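Local atomic coordinates of molybdopterin biosynthesis protein MoaB (Sulfolobus tokodaii, PDB entry 3IWT), a protein that probably takes part in molybdenum cofactor biosynthesis, through a domain that is likely to bind molybdopterin. Residues A139-G143 against K144-Y148; E163-L166 against P167-H171. All coordinates share one frame; numbering follows the deposited sequence.

Contact 1. Residues A139-G143 against K144-Y148; sequences AGIIG and KKIVY
Gly140 and Val147 face each other as a hydrogen-bonded antiparallel pair, Gly140 N giving to Val147 O at 2.9 Å and Val147 N to Gly140 O at 2.8 Å. Ile142 and Lys145 repeat the reciprocal pair of hydrogen bonds at the closed end of this two-residue beta hairpin, where a type II' turn reverses the chain. Gly143 takes the turn's second position with a positive phi of 62° that its residue type tolerates readily, and its N is also bound by Asp108.

On one sheet face lie Ala139, Ile141, Ile146 and Tyr148. Ile146 can be followed from its base to its tip. Its CB starts two branches: CG2 comes to 3.8 Å from Gly140 O, while CG1 bends at chi2 (-48°) and delivers CD1 alongside Ile141 CG1, 3.8 Å away, the two side chains running the same way. Ala139, small enough to lie beside a ring, sets CB 3.6 Å from Tyr148 CD1. On the other face Ile142 CD1 meets Val147 CG2 at 4.2 Å, two branched residues well suited to strands.

Lys145 begins on that second face, its CB 3.4 Å from Ile142 O, then runs off to hydrogen-bond Val82 O through NZ. The chemistry is thus divided: backbone bonds fix the pairing, apolar side chains pack onward, Ile141 and Ile146 against helix 154-176, Ile142 and Val147 against Phe107, and the lysine amine is satisfied beyond the hairpin.

Contact 2. Residues E163-L166 against P167-H171; sequences ELIL and PEVGH
Pro167 lays its ring against the turn of helix before it: CD lies 3.5 Å from Leu166 CB, and CG approaches Glu163 O to 3.6 Å. A proline nitrogen has no hydrogen to give, which suits a place where the helix is kinked and the preceding turn widens to a pi-type one. Leu166 CB lies beside the ring, and its side chain extends away to pack on Asn52 and His54.

Leu166 O is not bonded to Gly170 N directly; one water bridges them, donating to the carbonyl at 2.7 Å between water and Leu166 O. Ile165 O, by contrast, accepts twice: Val169 N comes almost straight onto the C=O at 2.9 Å from Ile165 O, whereas the longer bond from Glu168 N, 3.3 Å from Ile165 O, comes from above the carbonyl plane. In Val169 a chi1 of 70° sets CG1 between the backbone N and the carbonyl carbon, 3.2 Å from Ile165 O, while CB meets Ile165 CG2; both residues are apolar, as suits a buried helix face.

That face of helix 154-176 lies on the sheet, Ile165 against Ile86 and Leu150 and Val169 against Val84. Leu164 turns to Phe114, Val117 and Phe118 of helix 112-123, and Leu164 O is hydrogen-bonded to Tyr133 OH of the second subunit.

In the fold
Contact 1 and contact 2 follow in series along the chain, the strand 145-150 of the hairpin leading to helix 154-176, and their centres lie 13 Å apart. Tyr148 joins them: its CG packs at 3.6 Å on Ile165 CD1, and its OH lies 3.9 Å from Val169 CG2. That same hydroxyl hydrogen-bonds Tyr133 OH of the second subunit, so both contacts meet that subunit at the one tyrosine. Phe114 completes the setting, edge-to-face with the Tyr148 ring. The bound magnesium ion is about 11 Å from the side chain of Glu163, too far for this residue to be a ligand, and a PEG molecule, probably from crystallisation, sits about 3 Å from Gly143.

Contact 1. Residues A139-G143 against K144-Y148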
loop_
_atom_site.group_PDB
_atom_site.type_symbol
_atom_site.label_atom_id
_atom_site.label_comp_id
_atom_site.label_asym_id
_atom_site.label_seq_id
_atom_site.Cartn_x
_atom_site.Cartn_y
_atom_site.Cartn_z
ATOM N N ALA A 139 13.096 11.917 4.450
ATOM C CA ALA A 139 14.393 11.270 4.711
ATOM C C ALA A 139 14.183 9.743 4.781
ATOM O O ALA A 139 13.069 9.258 5.056
ATOM C CB ALA A 139 15.056 11.819 6.026
ATOM N N GLY A 140 15.254 9.005 4.487
ATOM C CA GLY A 140 15.225 7.568 4.503
ATOM C C GLY A 140 16.610 6.960 4.544
ATOM O O GLY A 140 17.628 7.671 4.593
ATOM N N ILE A 141 16.628 5.634 4.532
ATOM C CA ILE A 141 17.840 4.847 4.677
ATOM C C ILE A 141 17.853 3.868 3.495
ATOM O O ILE A 141 16.828 3.227 3.210
ATOM C CB ILE A 141 17.819 4.036 6.024
ATOM C CG1 ILE A 141 17.758 4.969 7.250
ATOM C CG2 ILE A 141 19.024 3.099 6.121
ATOM C CD1 ILE A 141 17.000 4.373 8.449
ATOM N N ILE A 142 18.970 3.826 2.768
ATOM C CA ILE A 142 19.191 2.803 1.729
ATOM C C ILE A 142 20.551 2.183 1.971
ATOM O O ILE A 142 21.540 2.870 1.937
ATOM C CB ILE A 142 19.165 3.386 0.297
ATOM C CG1 ILE A 142 17.842 4.090 0.044
ATOM C CG2 ILE A 142 19.401 2.245 -0.755
ATOM C CD1 ILE A 142 17.751 4.868 -1.242
ATOM N N GLY A 143 20.597 0.875 2.206
ATOM C CA GLY A 143 21.838 0.229 2.609
ATOM C C GLY A 143 22.253 0.833 3.938
ATOM O O GLY A 143 21.462 0.886 4.867
ATOM N N LYS A 144 23.485 1.284 4.028
ATOM C CA LYS A 144 23.996 1.912 5.241
ATOM C C LYS A 144 24.121 3.425 5.067
ATOM O O LYS A 144 24.855 4.077 5.797
ATOM C CB LYS A 144 25.362 1.331 5.591
ATOM C CG LYS A 144 25.374 -0.219 5.737
ATOM C CD LYS A 144 24.363 -0.718 6.815
ATOM C CE LYS A 144 24.498 -2.241 7.045
ATOM N NZ LYS A 144 23.503 -2.979 6.193
ATOM N N LYS A 145 23.382 3.964 4.106
ATOM C CA LYS A 145 23.415 5.383 3.767
ATOM C C LYS A 145 22.094 6.096 4.121
ATOM O O LYS A 145 21.033 5.504 4.072
ATOM C CB LYS A 145 23.688 5.530 2.280
ATOM C CG LYS A 145 24.992 4.781 1.816
ATOM C CD LYS A 145 25.409 5.239 0.440
ATOM C CE LYS A 145 26.416 4.297 -0.198
ATOM N NZ LYS A 145 27.702 4.160 0.560
ATOM N N ILE A 146 22.199 7.370 4.477
ATOM C CA ILE A 146 21.051 8.190 4.808
ATOM C C ILE A 146 20.777 9.094 3.599
ATOM O O ILE A 146 21.698 9.522 2.895
ATOM C CB ILE A 146 21.325 9.066 6.053
ATOM C CG1 ILE A 146 21.860 8.213 7.221
ATOM C CG2 ILE A 146 20.060 9.866 6.460
ATOM C CD1 ILE A 146 21.068 6.913 7.516
ATOM N N VAL A 147 19.504 9.374 3.354
ATOM C CA VAL A 147 19.120 10.217 2.242
ATOM C C VAL A 147 18.146 11.272 2.749
ATOM O O VAL A 147 17.182 10.925 3.426
ATOM C CB VAL A 147 18.440 9.401 1.115
ATOM C CG1 VAL A 147 17.973 10.339 -0.012
ATOM C CG2 VAL A 147 19.372 8.242 0.591
ATOM N N TYR A 148 18.413 12.544 2.429
ATOM C CA TYR A 148 17.521 13.649 2.776
ATOM C C TYR A 148 17.070 14.307 1.480
ATOM O O TYR A 148 17.899 14.720 0.667
ATOM C CB TYR A 148 18.197 14.683 3.667
ATOM C CG TYR A 148 18.572 14.222 5.066
ATOM C CD1 TYR A 148 17.656 14.281 6.102
ATOM C CD2 TYR A 148 19.872 13.772 5.362
ATOM C CE1 TYR A 148 18.012 13.879 7.397
ATOM C CE2 TYR A 148 20.220 13.352 6.634
ATOM C CZ TYR A 148 19.302 13.432 7.662
ATOM O OH TYR A 148 19.670 13.031 8.938
#

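Contact 2. Residues E163-L166 against P167-H171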
loop_
_atom_site.group_PDB
_atom_site.type_symbol
_atom_site.label_atom_id
_atom_site.label_comp_id
_atom_site.label_asym_id
_atom_site.label_seq_id
_atom_site.Cartn_x
_atom_site.Cartn_y
_atom_site.Cartn_z
ATOM N N GLU A 163 18.776 22.775 11.852
ATOM C CA GLU A 163 17.914 22.318 12.917
ATOM C C GLU A 163 17.800 20.795 12.988
ATOM O O GLU A 163 17.678 20.254 14.079
ATOM C CB GLU A 163 16.549 22.996 12.791
ATOM C CG GLU A 163 16.649 24.527 12.780
ATOM C CD GLU A 163 17.434 25.055 13.953
ATOM O OE1 GLU A 163 17.162 24.636 15.092
ATOM O OE2 GLU A 163 18.348 25.865 13.742
ATOM N N LEU A 164 17.875 20.094 11.841
ATOM C CA LEU A 164 17.608 18.654 11.816
ATOM C C LEU A 164 18.735 17.720 11.354
ATOM O O LEU A 164 18.921 16.662 11.940
ATOM C CB LEU A 164 16.369 18.389 10.946
ATOM C CG LEU A 164 15.094 19.128 11.376
ATOM C CD1 LEU A 164 13.938 18.660 10.503
ATOM C CD2 LEU A 164 14.771 18.897 12.835
ATOM N N ILE A 165 19.474 18.106 10.319
ATOM C CA ILE A 165 20.501 17.236 9.762
ATOM C C ILE A 165 21.800 17.307 10.569
ATOM O O ILE A 165 22.274 16.286 11.082
ATOM C CB ILE A 165 20.734 17.527 8.253
ATOM C CG1 ILE A 165 19.413 17.340 7.487
ATOM C CG2 ILE A 165 21.881 16.679 7.708
ATOM C CD1 ILE A 165 19.522 17.601 5.993
ATOM N N LEU A 166 22.382 18.494 10.697
ATOM C CA LEU A 166 23.670 18.619 11.399
ATOM C C LEU A 166 23.652 18.025 12.822
ATOM O O LEU A 166 24.579 17.313 13.188
ATOM C CB LEU A 166 24.180 20.076 11.391
ATOM C CG LEU A 166 24.567 20.616 9.992
ATOM C CD1 LEU A 166 24.910 22.115 10.039
ATOM C CD2 LEU A 166 25.717 19.830 9.336
ATOM N N PRO A 167 22.603 18.298 13.627
ATOM C CA PRO A 167 22.585 17.780 15.012
ATOM C C PRO A 167 22.425 16.269 15.214
ATOM O O PRO A 167 22.868 15.747 16.246
ATOM C CB PRO A 167 21.379 18.510 15.636
ATOM C CG PRO A 167 21.141 19.680 14.752
ATOM C CD PRO A 167 21.435 19.165 13.387
ATOM N N GLU A 168 21.786 15.579 14.267
ATOM C CA GLU A 168 21.441 14.167 14.437
ATOM C C GLU A 168 22.044 13.189 13.446
ATOM O O GLU A 168 21.965 11.992 13.677
ATOM C CB GLU A 168 19.915 13.988 14.390
ATOM C CG GLU A 168 19.195 14.694 15.526
ATOM C CD GLU A 168 19.636 14.230 16.907
ATOM O OE1 GLU A 168 20.026 13.060 17.083
ATOM O OE2 GLU A 168 19.563 15.055 17.823
ATOM N N VAL A 169 22.597 13.670 12.338
ATOM C CA VAL A 169 23.030 12.783 11.264
ATOM C C VAL A 169 24.163 11.840 11.710
ATOM O O VAL A 169 24.206 10.684 11.283
ATOM C CB VAL A 169 23.430 13.570 9.973
ATOM C CG1 VAL A 169 24.709 14.346 10.173
ATOM C CG2 VAL A 169 23.548 12.625 8.760
ATOM N N GLY A 170 25.055 12.324 12.570
ATOM C CA GLY A 170 26.129 11.487 13.107
ATOM C C GLY A 170 25.606 10.250 13.813
ATOM O O GLY A 170 26.002 9.132 13.495
ATOM N N HIS A 171 24.694 10.456 14.762
ATOM C CA HIS A 171 24.085 9.362 15.534
ATOM C C HIS A 171 23.245 8.432 14.659
ATOM O O HIS A 171 23.237 7.209 14.844
ATOM C CB HIS A 171 23.216 9.920 16.683
ATOM C CG HIS A 171 22.496 8.860 17.464
ATOM N ND1 HIS A 171 21.119 8.801 17.548
ATOM C CD2 HIS A 171 22.963 7.800 18.168
ATOM C CE1 HIS A 171 20.771 7.749 18.275
ATOM N NE2 HIS A 171 21.870 7.126 18.662
HETATM O O HOH W 1 25.479 14.834 13.884
#